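PDB 3RQA: putative uncharacterized protein from Xanthomonas campestris pv. campestris, which is of unknown function but forms a tetramer through a helical bundle and belongs to the atypical PilZ family of putative cyclic di-GMP receptors. Local coordinates for residues C[44-56]-C[130-142]. Numbering follows the deposited sequence.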
# COMPACT_ATOMS: atom_id res chain seq x y z
N THR C 44 11.24 -1.52 -15.09
CA THR C 44 11.01 -1.47 -13.65
C THR C 44 12.21 -0.81 -12.98
O THR C 44 12.06 0.06 -12.12
CB THR C 44 10.80 -2.88 -13.05
OG1 THR C 44 9.67 -3.50 -13.67
CG2 THR C 44 10.58 -2.81 -11.55
N ALA C 45 13.40 -1.25 -13.38
CA ALA C 45 14.64 -0.69 -12.84
C ALA C 45 14.70 0.80 -13.22
O ALA C 45 14.92 1.65 -12.35
CB ALA C 45 15.85 -1.44 -13.39
N GLU C 46 14.50 1.11 -14.49
CA GLU C 46 14.54 2.50 -14.94
C GLU C 46 13.53 3.37 -14.18
O GLU C 46 13.86 4.46 -13.73
CB GLU C 46 14.26 2.60 -16.46
CG GLU C 46 14.07 4.05 -16.96
CD GLU C 46 13.91 4.16 -18.47
OE1 GLU C 46 13.57 3.16 -19.12
OE2 GLU C 46 14.10 5.28 -19.01
N THR C 47 12.31 2.87 -14.03
CA THR C 47 11.27 3.61 -13.33
C THR C 47 11.67 3.87 -11.89
O THR C 47 11.47 4.95 -11.37
CB THR C 47 9.92 2.88 -13.39
OG1 THR C 47 9.48 2.80 -14.75
CG2 THR C 47 8.86 3.63 -12.57
N LEU C 48 12.23 2.86 -11.24
CA LEU C 48 12.67 3.00 -9.87
C LEU C 48 13.71 4.13 -9.74
O LEU C 48 13.58 5.00 -8.88
CB LEU C 48 13.30 1.68 -9.39
CG LEU C 48 14.17 1.79 -8.12
CD1 LEU C 48 13.35 2.40 -6.99
CD2 LEU C 48 14.72 0.42 -7.73
N LEU C 49 14.73 4.10 -10.59
CA LEU C 49 15.80 5.09 -10.56
C LEU C 49 15.32 6.51 -10.87
O LEU C 49 15.65 7.45 -10.14
CB LEU C 49 16.91 4.67 -11.55
CG LEU C 49 18.12 3.89 -11.00
CD1 LEU C 49 17.69 2.89 -9.97
CD2 LEU C 49 18.85 3.21 -12.15
N ARG C 50 14.56 6.67 -11.94
CA ARG C 50 14.07 7.98 -12.31
C ARG C 50 13.11 8.56 -11.27
O ARG C 50 13.26 9.70 -10.85
CB ARG C 50 13.38 7.93 -13.67
CG ARG C 50 14.32 7.68 -14.84
CD ARG C 50 13.60 7.87 -16.18
NE ARG C 50 14.46 7.53 -17.31
CZ ARG C 50 15.58 8.17 -17.64
NH1 ARG C 50 16.29 7.76 -18.69
NH2 ARG C 50 15.99 9.22 -16.95
N SER C 51 12.13 7.76 -10.86
CA SER C 51 11.15 8.22 -9.88
C SER C 51 11.87 8.62 -8.60
O SER C 51 11.56 9.64 -7.99
CB SER C 51 10.14 7.11 -9.58
OG SER C 51 9.50 6.70 -10.78
N LEU C 52 12.85 7.81 -8.23
CA LEU C 52 13.65 8.04 -7.03
C LEU C 52 14.35 9.40 -7.13
O LEU C 52 14.42 10.15 -6.16
CB LEU C 52 14.68 6.91 -6.89
CG LEU C 52 15.25 6.54 -5.53
CD1 LEU C 52 14.12 6.26 -4.53
CD2 LEU C 52 16.15 5.31 -5.69
N GLY C 53 14.84 9.72 -8.32
CA GLY C 53 15.53 10.99 -8.50
C GLY C 53 14.60 12.19 -8.38
O GLY C 53 14.93 13.20 -7.76
N GLN C 54 13.42 12.06 -8.97
CA GLN C 54 12.45 13.14 -8.94
C GLN C 54 11.98 13.48 -7.54
O GLN C 54 11.61 14.62 -7.27
CB GLN C 54 11.26 12.80 -9.81
CG GLN C 54 11.60 12.73 -11.28
CD GLN C 54 10.38 12.45 -12.11
OE1 GLN C 54 10.23 11.37 -12.69
NE2 GLN C 54 9.48 13.43 -12.18
N VAL C 55 11.99 12.50 -6.66
CA VAL C 55 11.54 12.72 -5.29
C VAL C 55 12.65 13.16 -4.33
O VAL C 55 12.40 13.92 -3.40
CB VAL C 55 10.86 11.45 -4.72
CG1 VAL C 55 10.47 11.66 -3.26
CG2 VAL C 55 9.63 11.11 -5.56
N GLU C 56 13.87 12.71 -4.57
CA GLU C 56 14.99 13.03 -3.70
C GLU C 56 15.75 14.34 -3.92
O GLU C 56 15.31 15.23 -4.67
CB GLU C 56 16.00 11.88 -3.71
CG GLU C 56 15.55 10.64 -2.95
CD GLU C 56 16.57 9.52 -3.03
OE1 GLU C 56 16.41 8.50 -2.32
OE2 GLU C 56 17.53 9.66 -3.82
N GLN C 130 20.06 -1.77 -2.89
CA GLN C 130 19.03 -0.87 -2.36
C GLN C 130 19.62 0.51 -2.61
O GLN C 130 20.41 1.01 -1.81
CB GLN C 130 18.79 -1.06 -0.86
CG GLN C 130 17.62 -0.23 -0.35
CD GLN C 130 17.45 -0.29 1.16
OE1 GLN C 130 17.58 -1.34 1.76
NE2 GLN C 130 17.13 0.85 1.76
N PRO C 131 19.23 1.14 -3.72
CA PRO C 131 19.69 2.46 -4.14
C PRO C 131 19.42 3.63 -3.21
O PRO C 131 20.31 4.45 -2.97
CB PRO C 131 19.01 2.64 -5.50
CG PRO C 131 17.71 1.94 -5.30
CD PRO C 131 18.14 0.67 -4.59
N SER C 132 18.20 3.70 -2.70
CA SER C 132 17.80 4.79 -1.82
C SER C 132 18.34 4.74 -0.41
O SER C 132 19.49 5.10 -0.16
CB SER C 132 16.28 4.86 -1.77
OG SER C 132 15.88 5.90 -0.90
N ASP C 133 17.49 4.32 0.51
CA ASP C 133 17.81 4.23 1.93
C ASP C 133 16.50 4.48 2.68
O ASP C 133 16.15 3.73 3.59
CB ASP C 133 18.84 5.29 2.34
CG ASP C 133 19.34 5.11 3.75
OD1 ASP C 133 18.51 4.95 4.66
OD2 ASP C 133 20.58 5.12 3.95
N TRP C 134 15.78 5.53 2.29
CA TRP C 134 14.49 5.82 2.92
C TRP C 134 13.40 4.97 2.27
O TRP C 134 12.32 4.81 2.82
CB TRP C 134 14.13 7.31 2.79
CG TRP C 134 14.00 7.77 1.37
CD1 TRP C 134 15.00 8.19 0.54
CD2 TRP C 134 12.79 7.79 0.60
NE1 TRP C 134 14.50 8.46 -0.71
CE2 TRP C 134 13.14 8.23 -0.71
CE3 TRP C 134 11.46 7.49 0.87
CZ2 TRP C 134 12.20 8.36 -1.73
CZ3 TRP C 134 10.51 7.63 -0.15
CH2 TRP C 134 10.90 8.06 -1.44
N LEU C 135 13.70 4.41 1.10
CA LEU C 135 12.75 3.56 0.37
C LEU C 135 13.33 2.15 0.30
O LEU C 135 14.36 1.91 -0.33
CB LEU C 135 12.54 4.09 -1.05
CG LEU C 135 11.49 3.41 -1.93
CD1 LEU C 135 10.10 3.84 -1.52
CD2 LEU C 135 11.75 3.79 -3.38
N PRO C 136 12.65 1.18 0.94
CA PRO C 136 13.11 -0.22 0.95
C PRO C 136 12.87 -0.99 -0.35
O PRO C 136 12.35 -2.11 -0.33
CB PRO C 136 12.34 -0.80 2.12
CG PRO C 136 10.99 -0.13 1.95
CD PRO C 136 11.37 1.32 1.66
N GLU C 137 13.21 -0.39 -1.48
CA GLU C 137 13.01 -1.08 -2.75
C GLU C 137 14.36 -1.44 -3.34
O GLU C 137 15.34 -0.70 -3.20
CB GLU C 137 12.23 -0.21 -3.74
CG GLU C 137 11.96 -0.92 -5.06
CD GLU C 137 10.94 -2.04 -4.94
OE1 GLU C 137 11.08 -2.90 -4.04
OE2 GLU C 137 10.00 -2.07 -5.77
N LEU C 138 14.42 -2.59 -3.99
CA LEU C 138 15.68 -3.04 -4.56
C LEU C 138 15.79 -2.92 -6.06
O LEU C 138 14.82 -3.09 -6.80
CB LEU C 138 15.96 -4.49 -4.14
CG LEU C 138 15.97 -4.72 -2.62
CD1 LEU C 138 16.36 -6.17 -2.31
CD2 LEU C 138 16.94 -3.76 -1.97
N LEU C 139 16.99 -2.57 -6.50
CA LEU C 139 17.29 -2.47 -7.91
C LEU C 139 17.93 -3.83 -8.21
O LEU C 139 18.91 -4.22 -7.56
CB LEU C 139 18.30 -1.34 -8.16
CG LEU C 139 18.76 -1.12 -9.61
CD1 LEU C 139 17.61 -0.53 -10.45
CD2 LEU C 139 19.97 -0.19 -9.62
N GLN C 140 17.37 -4.58 -9.16
CA GLN C 140 17.96 -5.87 -9.50
C GLN C 140 18.49 -5.75 -10.91
O GLN C 140 17.78 -5.29 -11.80
CB GLN C 140 16.94 -7.00 -9.42
CG GLN C 140 16.38 -7.23 -8.04
CD GLN C 140 15.90 -8.66 -7.83
OE1 GLN C 140 15.37 -9.00 -6.78
NE2 GLN C 140 16.09 -9.50 -8.84
N LEU C 141 19.73 -6.15 -11.11
CA LEU C 141 20.36 -6.08 -12.42
C LEU C 141 21.05 -7.38 -12.83
O LEU C 141 22.03 -7.80 -12.21
CB LEU C 141 21.39 -4.94 -12.43
CG LEU C 141 20.89 -3.53 -12.12
CD1 LEU C 141 22.05 -2.53 -12.22
CD2 LEU C 141 19.78 -3.15 -13.07
N PRO C 142 20.52 -8.06 -13.86
CA PRO C 142 21.12 -9.31 -14.34
C PRO C 142 22.60 -9.04 -14.64
O PRO C 142 22.93 -7.99 -15.19
CB PRO C 142 20.32 -9.62 -15.60
CG PRO C 142 18.95 -9.14 -15.22
CD PRO C 142 19.23 -7.81 -14.52
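In this atypical PilZ domain, helix 42-55 packs beside the six-stranded antiparallel barrel, where Ala-45, Leu-48, Leu-49 and Leu-52 meet the loop that leads into barrel strand 139-150 and the start of that strand. The axes of 44-55 and 139-142 approach to 8.5 Å. Leu-139 supplies most of the strand's share: its CD1 touches Ala-45 CB at 3.5 Å and is pressed equally close against Leu-49 CD1, the two leucines crossing at about a right angle. Leu-48 splits its methyls over the loop. CD2 lies 3.6 Å from Leu-138 O, whereas the side chains of Leu-48 and Leu-135 run past each other in opposite directions and Leu-48 CD1 meets the CG of Glu-137, whose carboxylate goes on to a salt bridge with Arg-90 of a second subunit. One turn on, Leu-52 packs on the loop, its CD2 3.7 Å from Pro-131 CG and its CD1 3.6 Å from Leu-135 CD2.

Beyond this apolar core stands Trp-134, with Leu-135 CB over the centre of one ring face and Leu-85 of helix 73-95 also touching the side chain. Val-55 CG1 approaches the six-membered ring obliquely, 4.0 Å from CZ2. Just past the helix, Glu-56 stretches an extended chain back along the contact and brings its carboxylate to the indole edge, the two planes 59° apart. There Trp-134 NE1 donates a bent hydrogen bond to Glu-56 OE1, with an N-H...O angle of 142°; the modelled 2.5 Å between NE1 and OE1 is suspiciously short, so the exact placing of these two atoms is doubtful.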